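Local coordinates for protein Cg3027-pa (PDB 2VHH) that probably hydrolyses N-carbamoyl-beta-alanine to beta-alanine, ammonia and carbon dioxide, the last step of pyrimidine degradation, as a homooctamer of the carbon-nitrogen hydrolase superfamily, at residues P201-F206 with I233-H238; S258-R263 with P267-E272; F128-K133 with N297-G302; R274-A277 with F283-P286. All coordinates share one frame; numbering follows the deposited sequence.

Contact 1 (P201-F206 with I233-H238)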
loop_
_atom_site.group_PDB
_atom_site.type_symbol
_atom_site.label_atom_id
_atom_site.label_comp_id
_atom_site.label_asym_id
_atom_site.label_seq_id
_atom_site.Cartn_x
_atom_site.Cartn_y
_atom_site.Cartn_z
ATOM N N PRO C 201 19.904 28.774 4.724
ATOM C CA PRO C 201 21.332 28.470 4.674
ATOM C C PRO C 201 21.994 28.595 6.029
ATOM O O PRO C 201 21.522 29.347 6.890
ATOM C CB PRO C 201 21.889 29.551 3.744
ATOM C CG PRO C 201 20.965 30.690 3.893
ATOM C CD PRO C 201 19.615 30.139 4.235
ATOM N N ARG C 202 23.089 27.864 6.202
ATOM C CA ARG C 202 23.910 27.955 7.409
ATOM C C ARG C 202 25.388 27.806 7.028
ATOM O O ARG C 202 26.181 27.183 7.742
ATOM C CB ARG C 202 23.466 26.908 8.451
ATOM C CG ARG C 202 23.115 25.524 7.889
ATOM C CD ARG C 202 21.622 25.355 7.701
ATOM N NE ARG C 202 20.909 25.231 8.982
ATOM C CZ ARG C 202 19.590 25.377 9.141
ATOM N NH1 ARG C 202 18.816 25.662 8.105
ATOM N NH2 ARG C 202 19.044 25.243 10.345
ATOM N N VAL C 203 25.746 28.383 5.885
ATOM C CA VAL C 203 27.063 28.167 5.290
ATOM C C VAL C 203 27.933 29.432 5.289
ATOM O O VAL C 203 27.508 30.509 4.833
ATOM C CB VAL C 203 26.943 27.512 3.880
ATOM C CG1 VAL C 203 25.767 28.080 3.120
ATOM C CG2 VAL C 203 28.246 27.647 3.079
ATOM N N GLY C 204 29.147 29.277 5.815
ATOM C CA GLY C 204 30.126 30.352 5.860
ATOM C C GLY C 204 29.606 31.587 6.571
ATOM O O GLY C 204 29.230 31.535 7.749
ATOM N N ASP C 205 29.583 32.701 5.845
ATOM C CA ASP C 205 29.136 33.980 6.398
ATOM C C ASP C 205 27.603 34.083 6.432
ATOM O O ASP C 205 27.035 35.005 7.027
ATOM C CB ASP C 205 29.728 35.139 5.590
ATOM C CG ASP C 205 31.248 35.130 5.571
ATOM O OD1 ASP C 205 31.855 35.257 6.653
ATOM O OD2 ASP C 205 31.840 35.015 4.475
ATOM N N PHE C 206 26.944 33.120 5.796
ATOM C CA PHE C 206 25.496 33.144 5.656
ATOM C C PHE C 206 24.833 32.411 6.817
ATOM O O PHE C 206 24.252 31.333 6.662
ATOM C CB PHE C 206 25.098 32.586 4.290
ATOM C CG PHE C 206 25.603 33.416 3.152
ATOM C CD1 PHE C 206 26.966 33.469 2.860
ATOM C CD2 PHE C 206 24.729 34.175 2.394
ATOM C CE1 PHE C 206 27.442 34.252 1.826
ATOM C CE2 PHE C 206 25.198 34.955 1.364
ATOM C CZ PHE C 206 26.559 34.994 1.077
ATOM N N ILE C 233 13.177 32.320 -2.825
ATOM C CA ILE C 233 14.065 33.216 -2.096
ATOM C C ILE C 233 15.468 32.644 -1.850
ATOM O O ILE C 233 15.628 31.614 -1.206
ATOM C CB ILE C 233 13.444 33.745 -0.780
ATOM C CG1 ILE C 233 11.978 34.147 -0.987
ATOM C CG2 ILE C 233 14.227 34.946 -0.297
ATOM C CD1 ILE C 233 11.242 34.522 0.283
ATOM N N CYS C 234 16.465 33.338 -2.412
ATOM C CA CYS C 234 17.904 33.171 -2.126
ATOM C C CYS C 234 18.396 31.728 -2.202
ATOM O O CYS C 234 18.451 31.159 -3.283
ATOM C CB CYS C 234 18.258 33.842 -0.784
ATOM S SG CYS C 234 20.006 33.788 -0.209
ATOM N N TYR C 235 18.725 31.144 -1.055
ATOM C CA TYR C 235 19.273 29.797 -0.962
ATOM C C TYR C 235 18.376 28.712 -1.579
ATOM O O TYR C 235 18.853 27.630 -1.907
ATOM C CB TYR C 235 19.553 29.502 0.506
ATOM C CG TYR C 235 20.265 28.215 0.850
ATOM C CD1 TYR C 235 21.610 28.031 0.542
ATOM C CD2 TYR C 235 19.608 27.207 1.556
ATOM C CE1 TYR C 235 22.272 26.856 0.901
ATOM C CE2 TYR C 235 20.257 26.037 1.915
ATOM C CZ TYR C 235 21.589 25.870 1.587
ATOM O OH TYR C 235 22.232 24.716 1.935
ATOM N N GLY C 236 17.090 29.008 -1.755
ATOM C CA GLY C 236 16.165 28.087 -2.421
ATOM C C GLY C 236 16.558 27.836 -3.874
ATOM O O GLY C 236 16.096 26.875 -4.512
ATOM N N ARG C 237 17.399 28.735 -4.385
ATOM C CA ARG C 237 18.097 28.616 -5.663
ATOM C C ARG C 237 18.711 27.229 -5.875
ATOM O O ARG C 237 18.694 26.699 -6.986
ATOM C CB ARG C 237 19.239 29.611 -5.615
ATOM C CG ARG C 237 19.734 30.215 -6.898
ATOM C CD ARG C 237 21.080 30.895 -6.623
ATOM N NE ARG C 237 21.252 31.166 -5.194
ATOM C CZ ARG C 237 22.422 31.278 -4.571
ATOM N NH1 ARG C 237 23.571 31.167 -5.233
ATOM N NH2 ARG C 237 22.439 31.511 -3.270
ATOM N N HIS C 238 19.251 26.655 -4.797
ATOM C CA HIS C 238 19.979 25.388 -4.851
ATOM C C HIS C 238 19.087 24.147 -4.759
ATOM O O HIS C 238 19.586 23.020 -4.718
ATOM C CB HIS C 238 21.037 25.329 -3.744
ATOM C CG HIS C 238 21.991 26.483 -3.746
ATOM N ND1 HIS C 238 22.727 26.843 -4.854
ATOM C CD2 HIS C 238 22.351 27.341 -2.763
ATOM C CE1 HIS C 238 23.490 27.879 -4.559
ATOM N NE2 HIS C 238 23.284 28.200 -3.296
#

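Contact 2 (S258-R263 with P267-E272)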
loop_
_atom_site.group_PDB
_atom_site.type_symbol
_atom_site.label_atom_id
_atom_site.label_comp_id
_atom_site.label_asym_id
_atom_site.label_seq_id
_atom_site.Cartn_x
_atom_site.Cartn_y
_atom_site.Cartn_z
ATOM N N SER C 258 18.342 37.447 -4.306
ATOM C CA SER C 258 19.477 36.771 -3.685
ATOM C C SER C 258 20.450 37.747 -3.069
ATOM O O SER C 258 20.375 38.955 -3.313
ATOM C CB SER C 258 20.256 35.931 -4.712
ATOM O OG SER C 258 19.464 34.936 -5.323
ATOM N N ALA C 259 21.371 37.198 -2.280
ATOM C CA ALA C 259 22.557 37.909 -1.849
ATOM C C ALA C 259 23.668 36.894 -1.692
ATOM O O ALA C 259 23.767 36.257 -0.654
ATOM C CB ALA C 259 22.309 38.637 -0.542
ATOM N N THR C 260 24.485 36.716 -2.725
ATOM C CA THR C 260 25.671 35.854 -2.610
ATOM C C THR C 260 26.971 36.550 -2.954
ATOM O O THR C 260 27.027 37.324 -3.918
ATOM C CB THR C 260 25.608 34.570 -3.477
ATOM O OG1 THR C 260 24.642 34.717 -4.526
ATOM C CG2 THR C 260 25.275 33.346 -2.618
ATOM N N ILE C 261 27.992 36.280 -2.130
ATOM C CA ILE C 261 29.424 36.454 -2.473
ATOM C C ILE C 261 29.863 35.002 -2.735
ATOM O O ILE C 261 29.353 34.114 -2.068
ATOM C CB ILE C 261 30.222 37.164 -1.345
ATOM C CG1 ILE C 261 30.646 36.190 -0.244
ATOM C CG2 ILE C 261 29.406 38.315 -0.755
ATOM C CD1 ILE C 261 31.898 36.635 0.540
ATOM N N GLY C 262 30.823 34.670 -3.591
ATOM C CA GLY C 262 32.248 34.846 -3.475
ATOM C C GLY C 262 32.759 33.835 -4.502
ATOM O O GLY C 262 32.057 33.537 -5.470
ATOM N N ARG C 263 33.955 33.294 -4.301
ATOM C CA ARG C 263 34.646 32.541 -5.362
ATOM C C ARG C 263 33.971 31.212 -5.742
ATOM O O ARG C 263 33.924 30.851 -6.921
ATOM C CB ARG C 263 36.125 32.310 -4.995
ATOM C CG ARG C 263 36.939 33.589 -4.695
ATOM C CD ARG C 263 36.842 34.016 -3.196
ATOM N NE ARG C 263 37.501 35.302 -2.919
ATOM C CZ ARG C 263 38.822 35.474 -2.816
ATOM N NH1 ARG C 263 39.655 34.445 -2.974
ATOM N NH2 ARG C 263 39.317 36.683 -2.561
ATOM N N PRO C 267 30.358 30.556 -9.891
ATOM C CA PRO C 267 30.147 29.624 -11.001
ATOM C C PRO C 267 28.719 29.085 -11.080
ATOM O O PRO C 267 28.219 28.834 -12.174
ATOM C CB PRO C 267 31.111 28.479 -10.683
ATOM C CG PRO C 267 32.171 29.096 -9.890
ATOM C CD PRO C 267 31.489 30.125 -9.048
ATOM N N LEU C 268 28.069 28.926 -9.931
ATOM C CA LEU C 268 26.719 28.383 -9.881
ATOM C C LEU C 268 25.662 29.378 -10.381
ATOM O O LEU C 268 24.611 28.970 -10.889
ATOM C CB LEU C 268 26.350 27.881 -8.470
ATOM C CG LEU C 268 27.361 27.296 -7.478
ATOM C CD1 LEU C 268 26.615 26.774 -6.272
ATOM C CD2 LEU C 268 28.248 26.215 -8.055
ATOM N N TRP C 269 25.945 30.670 -10.247
ATOM C CA TRP C 269 24.972 31.724 -10.571
ATOM C C TRP C 269 24.337 31.579 -11.947
ATOM O O TRP C 269 23.132 31.737 -12.088
ATOM C CB TRP C 269 25.599 33.117 -10.430
ATOM C CG TRP C 269 24.587 34.216 -10.504
ATOM C CD1 TRP C 269 24.427 35.128 -11.517
ATOM C CD2 TRP C 269 23.578 34.516 -9.532
ATOM N NE1 TRP C 269 23.383 35.974 -11.231
ATOM C CE2 TRP C 269 22.845 35.624 -10.019
ATOM C CE3 TRP C 269 23.222 33.958 -8.298
ATOM C CZ2 TRP C 269 21.773 36.180 -9.314
ATOM C CZ3 TRP C 269 22.159 34.512 -7.598
ATOM C CH2 TRP C 269 21.448 35.619 -8.107
ATOM N N SER C 270 25.153 31.268 -12.948
ATOM C CA SER C 270 24.687 31.119 -14.327
ATOM C C SER C 270 23.976 29.780 -14.583
ATOM O O SER C 270 23.375 29.577 -15.642
ATOM C CB SER C 270 25.863 31.282 -15.300
ATOM O OG SER C 270 26.922 30.382 -14.985
ATOM N N ILE C 271 24.035 28.882 -13.607
ATOM C CA ILE C 271 23.593 27.512 -13.796
ATOM C C ILE C 271 22.210 27.259 -13.220
ATOM O O ILE C 271 21.319 26.778 -13.917
ATOM C CB ILE C 271 24.594 26.522 -13.162
ATOM C CG1 ILE C 271 26.022 26.760 -13.691
ATOM C CG2 ILE C 271 24.135 25.081 -13.342
ATOM C CD1 ILE C 271 26.245 26.447 -15.163
ATOM N N GLU C 272 22.025 27.582 -11.951
ATOM C CA GLU C 272 20.830 27.134 -11.229
ATOM C C GLU C 272 19.509 27.790 -11.666
ATOM O O GLU C 272 18.539 27.093 -11.962
ATOM C CB GLU C 272 21.042 27.229 -9.716
ATOM C CG GLU C 272 22.201 26.355 -9.224
ATOM C CD GLU C 272 22.670 26.691 -7.803
ATOM O OE1 GLU C 272 22.555 25.802 -6.926
ATOM O OE2 GLU C 272 23.155 27.836 -7.568
#

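Contact 3 (F128-K133 with N297-G302)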
loop_
_atom_site.group_PDB
_atom_site.type_symbol
_atom_site.label_atom_id
_atom_site.label_comp_id
_atom_site.label_asym_id
_atom_site.label_seq_id
_atom_site.Cartn_x
_atom_site.Cartn_y
_atom_site.Cartn_z
ATOM N N PHE C 128 23.884 39.432 8.505
ATOM C CA PHE C 128 23.781 38.079 9.049
ATOM C C PHE C 128 25.135 37.384 9.196
ATOM O O PHE C 128 25.226 36.316 9.805
ATOM C CB PHE C 128 22.813 37.239 8.213
ATOM C CG PHE C 128 21.550 37.960 7.855
ATOM C CD1 PHE C 128 20.546 38.140 8.796
ATOM C CD2 PHE C 128 21.369 38.480 6.585
ATOM C CE1 PHE C 128 19.366 38.824 8.472
ATOM C CE2 PHE C 128 20.196 39.164 6.254
ATOM C CZ PHE C 128 19.193 39.335 7.201
ATOM N N CYS C 129 26.181 38.004 8.654
ATOM C CA CYS C 129 27.548 37.505 8.786
ATOM C C CYS C 129 28.129 37.772 10.175
ATOM O O CYS C 129 28.994 37.033 10.647
ATOM C CB CYS C 129 28.441 38.134 7.718
ATOM S SG CYS C 129 28.553 39.927 7.843
ATOM N N THR C 130 27.652 38.836 10.815
ATOM C CA THR C 130 28.110 39.243 12.142
ATOM C C THR C 130 27.552 38.332 13.242
ATOM O O THR C 130 28.198 38.111 14.268
ATOM C CB THR C 130 27.717 40.715 12.433
ATOM O OG1 THR C 130 26.292 40.854 12.391
ATOM C CG2 THR C 130 28.322 41.653 11.399
ATOM N N ARG C 131 26.351 37.806 12.999
ATOM C CA ARG C 131 25.591 37.012 13.971
ATOM C C ARG C 131 25.135 37.816 15.194
ATOM O O ARG C 131 24.723 37.251 16.211
ATOM C CB ARG C 131 26.347 35.748 14.370
ATOM C CG ARG C 131 26.041 34.566 13.494
ATOM C CD ARG C 131 27.165 33.562 13.525
ATOM N NE ARG C 131 27.607 33.271 14.883
ATOM C CZ ARG C 131 28.817 33.541 15.356
ATOM N NH1 ARG C 131 29.728 34.104 14.574
ATOM N NH2 ARG C 131 29.109 33.237 16.614
ATOM N N GLU C 132 25.203 39.138 15.074
ATOM C CA GLU C 132 24.727 40.029 16.118
ATOM C C GLU C 132 23.235 40.256 15.950
ATOM O O GLU C 132 22.742 40.404 14.835
ATOM C CB GLU C 132 25.459 41.369 16.083
ATOM C CG GLU C 132 26.961 41.295 16.258
ATOM C CD GLU C 132 27.670 42.592 15.887
ATOM O OE1 GLU C 132 28.892 42.667 16.124
ATOM O OE2 GLU C 132 27.027 43.531 15.356
ATOM N N LYS C 133 22.522 40.277 17.067
ATOM C CA LYS C 133 21.083 40.487 17.058
ATOM C C LYS C 133 20.747 41.959 17.215
ATOM O O LYS C 133 19.632 42.383 16.938
ATOM C CB LYS C 133 20.418 39.681 18.175
ATOM C CG LYS C 133 20.598 38.172 18.061
ATOM C CD LYS C 133 19.902 37.606 16.840
ATOM C CE LYS C 133 19.920 36.092 16.853
ATOM N NZ LYS C 133 18.767 35.542 16.097
ATOM N N ASN C 297 32.053 45.688 14.017
ATOM C CA ASN C 297 32.878 44.770 14.792
ATOM C C ASN C 297 33.424 43.607 13.949
ATOM O O ASN C 297 32.871 43.282 12.895
ATOM C CB ASN C 297 32.083 44.243 15.995
ATOM C CG ASN C 297 31.288 45.340 16.713
ATOM O OD1 ASN C 297 31.854 46.313 17.221
ATOM N ND2 ASN C 297 29.967 45.177 16.762
ATOM N N GLU C 298 34.519 43.002 14.415
ATOM C CA GLU C 298 35.098 41.789 13.827
ATOM C C GLU C 298 34.119 40.620 13.817
ATOM O O GLU C 298 33.301 40.480 14.727
ATOM C CB GLU C 298 36.290 41.327 14.661
ATOM C CG GLU C 298 37.564 42.126 14.538
ATOM C CD GLU C 298 38.710 41.504 15.340
ATOM O OE1 GLU C 298 38.473 40.509 16.071
ATOM O OE2 GLU C 298 39.850 42.013 15.240
ATOM N N TYR C 299 34.244 39.757 12.811
ATOM C CA TYR C 299 33.543 38.468 12.778
ATOM C C TYR C 299 34.406 37.408 12.066
ATOM O O TYR C 299 35.302 37.758 11.294
ATOM C CB TYR C 299 32.167 38.608 12.095
ATOM C CG TYR C 299 32.251 38.943 10.623
ATOM C CD1 TYR C 299 32.416 37.935 9.671
ATOM C CD2 TYR C 299 32.190 40.269 10.183
ATOM C CE1 TYR C 299 32.521 38.235 8.321
ATOM C CE2 TYR C 299 32.291 40.582 8.829
ATOM C CZ TYR C 299 32.453 39.556 7.907
ATOM O OH TYR C 299 32.559 39.837 6.570
ATOM N N THR C 300 34.148 36.121 12.325
ATOM C CA THR C 300 34.803 35.035 11.562
ATOM C C THR C 300 33.797 34.264 10.718
ATOM O O THR C 300 32.606 34.261 11.015
ATOM C CB THR C 300 35.638 34.050 12.430
ATOM O OG1 THR C 300 34.781 33.315 13.310
ATOM C CG2 THR C 300 36.708 34.784 13.234
ATOM N N SER C 301 34.292 33.611 9.670
ATOM C CA SER C 301 33.434 32.962 8.670
ATOM C C SER C 301 33.375 31.422 8.685
ATOM O O SER C 301 32.770 30.810 7.797
ATOM C CB SER C 301 33.739 33.471 7.251
ATOM O OG SER C 301 34.988 34.122 7.157
ATOM N N GLY C 302 33.976 30.795 9.690
ATOM C CA GLY C 302 33.935 29.341 9.782
ATOM C C GLY C 302 34.998 28.609 8.976
ATOM O O GLY C 302 35.022 27.383 8.958
#

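Contact 4 (R274-A277 with F283-P286)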
loop_
_atom_site.group_PDB
_atom_site.type_symbol
_atom_site.label_atom_id
_atom_site.label_comp_id
_atom_site.label_asym_id
_atom_site.label_seq_id
_atom_site.Cartn_x
_atom_site.Cartn_y
_atom_site.Cartn_z
ATOM N N ARG C 274 19.004 29.315 -14.346
ATOM C CA ARG C 274 18.900 28.964 -15.757
ATOM C C ARG C 274 18.253 27.598 -15.948
ATOM O O ARG C 274 17.351 27.448 -16.782
ATOM C CB ARG C 274 20.277 28.947 -16.392
ATOM C CG ARG C 274 20.274 28.605 -17.866
ATOM C CD ARG C 274 20.265 29.853 -18.722
ATOM N NE ARG C 274 20.336 29.501 -20.131
ATOM C CZ ARG C 274 21.464 29.298 -20.800
ATOM N NH1 ARG C 274 22.629 29.434 -20.191
ATOM N NH2 ARG C 274 21.420 28.955 -22.081
ATOM N N ASN C 275 18.713 26.611 -15.172
ATOM C CA ASN C 275 18.178 25.245 -15.218
ATOM C C ASN C 275 16.707 25.205 -14.832
ATOM O O ASN C 275 15.908 24.537 -15.467
ATOM C CB ASN C 275 19.006 24.309 -14.312
ATOM C CG ASN C 275 18.688 22.815 -14.523
ATOM O OD1 ASN C 275 17.554 22.418 -14.750
ATOM N ND2 ASN C 275 19.702 21.993 -14.425
ATOM N N ALA C 276 16.362 25.925 -13.782
ATOM C CA ALA C 276 15.002 25.979 -13.303
ATOM C C ALA C 276 14.035 26.410 -14.408
ATOM O O ALA C 276 12.954 25.827 -14.556
ATOM C CB ALA C 276 14.925 26.929 -12.163
ATOM N N ALA C 277 14.434 27.437 -15.165
ATOM C CA ALA C 277 13.661 27.943 -16.290
ATOM C C ALA C 277 13.416 26.860 -17.324
ATOM O O ALA C 277 12.298 26.713 -17.808
ATOM C CB ALA C 277 14.378 29.120 -16.936
ATOM N N PHE C 283 9.639 31.458 -16.863
ATOM C CA PHE C 283 10.672 32.483 -16.801
ATOM C C PHE C 283 11.280 32.564 -15.423
ATOM O O PHE C 283 10.601 32.375 -14.427
ATOM C CB PHE C 283 10.108 33.840 -17.204
ATOM C CG PHE C 283 9.832 33.967 -18.677
ATOM C CD1 PHE C 283 8.579 33.670 -19.191
ATOM C CD2 PHE C 283 10.824 34.393 -19.548
ATOM C CE1 PHE C 283 8.323 33.789 -20.556
ATOM C CE2 PHE C 283 10.573 34.524 -20.912
ATOM C CZ PHE C 283 9.330 34.220 -21.418
ATOM N N THR C 284 12.564 32.873 -15.380
ATOM C CA THR C 284 13.324 32.904 -14.152
ATOM C C THR C 284 14.020 34.265 -14.042
ATOM O O THR C 284 14.590 34.747 -15.027
ATOM C CB THR C 284 14.308 31.723 -14.188
ATOM O OG1 THR C 284 13.855 30.690 -13.299
ATOM C CG2 THR C 284 15.702 32.146 -13.822
ATOM N N VAL C 285 13.949 34.906 -12.875
ATOM C CA VAL C 285 14.577 36.234 -12.700
ATOM C C VAL C 285 15.488 36.289 -11.471
ATOM O O VAL C 285 15.080 36.754 -10.407
ATOM C CB VAL C 285 13.528 37.381 -12.630
ATOM C CG1 VAL C 285 14.220 38.755 -12.718
ATOM C CG2 VAL C 285 12.457 37.223 -13.721
ATOM N N PRO C 286 16.717 35.781 -11.602
ATOM C CA PRO C 286 17.682 35.862 -10.512
ATOM C C PRO C 286 18.297 37.254 -10.346
ATOM O O PRO C 286 18.955 37.748 -11.252
ATOM C CB PRO C 286 18.751 34.858 -10.932
ATOM C CG PRO C 286 18.673 34.846 -12.426
ATOM C CD PRO C 286 17.243 35.043 -12.762
#

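Contact 1 (P201-F206 with I233-H238)
P201 and Y235 bring the two backbones closest, with CA atoms 6.1 Å apart. From P201 the chain runs into a type II' turn from V203 to F206, closed by the bond from F206 N to V203 O. Facing P201, 233-238 makes the bend after strand 227-231 and passes into a 3-10 segment before helix 240-248. In this carbon-nitrogen hydrolase fold the bend carries C234, whose side chain touches E120 and K197, consistent with the Cys-Glu-Lys triad of the superfamily. The contact lies just beside that group. Y235 leaves the bend with CG anti to its own N (chi1 -174°), which swings the phenol toward the proline. P201 CB sits over one ring face, 3.7 Å from the centroid and 18° off the normal, a CH-pi contact. P201 CG and CD continue the packing onto Y235 CB, so the proline ring spans the root of the tyrosine side chain. The phenol end turns to another chain: Y235 OH is hydrogen-bonded to W355 O of the second subunit, which joins this packing to a subunit interface. Farther along the ring, V203 CG1 approaches obliquely and stops 4.3 Å from Y235 CE1.

Contact 2 (S258-R263 with P267-E272)
S258 meets the benzo end of W269, and this is the tight half of the contact. The serine OG lies at the indole edge, in the ring plane, 3.5 Å from W269 CH2. Its CB stands nearly as close, 3.6 Å from the same CH2. The indole gets there because W269 CG is anti to the backbone N (chi1 -169°), which carries the ring off the helix toward the end of strand 253-258. Both polar ends are satisfied elsewhere: S258 OG bonds to N256 O, and W269 NE1 to S317 O. Y315 adds an edge-to-face ring contact to the tryptophan. T260 is a looser neighbour, its OG1 slanting toward the ring at 4.0 Å from W269 CZ3, and the CA atoms of T260 and W269 stand 9.0 Å apart. The solvent side belongs to R263, exposed and starting out away from the helix; its main chain still touches the helix start, R263 O against P267 CD. P267 itself packs on R27 of the second subunit. Such a loop, leaving a strand and folding back on the first turns of the next helix, is the opening connection of a beta-alpha-beta unit, here strand 253-258, helix 266-280 and strand 283-295.

Contact 3 (F128-K133 with N297-G302)
C129 and Y299 make a sulfur-aromatic contact. C129 SG lies over one face of the phenol ring, 4.1 Å from the centroid and 20° off the normal, displaced toward the rim, with CZ and CE2 the nearest ring atoms. Its first torsion sets the sulfur between the backbone N and carbonyl carbon, directed at the tyrosine. In the plain packing, C129 O is 3.7 Å from Y299 CD1, and T130 CA is 4.1 Å from Y299 CB. The T130 methyl CG2 comes obliquely to the ring at 4.3 Å from Y299 CD2. Segment 297-302 belongs to the excursion between two neighbouring antiparallel strands, 283-295 and 308-315, in one of the two sheets of the alpha-beta-beta-alpha sandwich of carbon-nitrogen hydrolases. The chain turns a corner at N297, and Y299 then pairs through its backbone with H308, whose ring also meets the phenol edge-to-face. The polar part is one hydrogen bond between side chains, N297 ND2 to E132 OE1, 2.8 Å with an angle of 160° at the hydrogen. The donor meets OE1 on the syn side, tilted out of the carboxylate plane, while OE1 lies close to the N297 amide plane. The two side chains cross at about a right angle. W136 NE1 holds the other oxygen, OE2, so both are gripped. Nearby, R131 NH2 bonds to T300 O of the third subunit.

Contact 4 (R274-A277 with F283-P286)
T284 points toward the helix and A277 toward the strand, and A277 CB lies 3.8 Å from T284 CB. The CA atoms of A277 and T284 are 5.4 Å apart, the nearest pair across the segments. Beyond CB the threonine branches. T284 OG1 lies 4.0 Å from A277 CB and 4.1 Å from A276 CB. The same hydroxyl also makes a weak hydrogen bond to A273 O one turn back, which gives it a buried partner on that helix. The methyl, T284 CG2, ends 4.4 Å from R274 N. Small alanines on this face probably let the strand lie close. R274 starts away from the strand, and its guanidinium NH2 bonds to G325 O; F283, just before T284, starts away from the helix and packs on I253. The pair joins helix 266-280 to strand 283-295, the second half of a beta-alpha-beta crossover that began at strand 253-258. W243 of helix 240-248 packs beside A276 and T284, P286 continues the strand's contact to A273 and W269, and N275 meets N275 of the second subunit.

Overall arrangement
Contacts 1, 2 and 4 form a connected group. Contacts 1 and 2 have centres about 10 Å apart and touch where R237 NH2 lies 3.4 Å from T260 CG2. Contacts 2 and 4 share helix 266-280 and meet through W269 CZ2 and P286 CB, 3.7 Å apart, their centres about 13 Å from each other. Contact 3 lies outward, its centre about 31 Å from that of contact 4, but it reaches contact 1 where D205 O is 3.5 Å from C129 CB. C234, the probable nucleophile, places the likely active site at contact 1. Contacts 1, 2 and 4 all touch the second subunit, whereas contacts 1 and 3 touch the third, so contact 1 borders both.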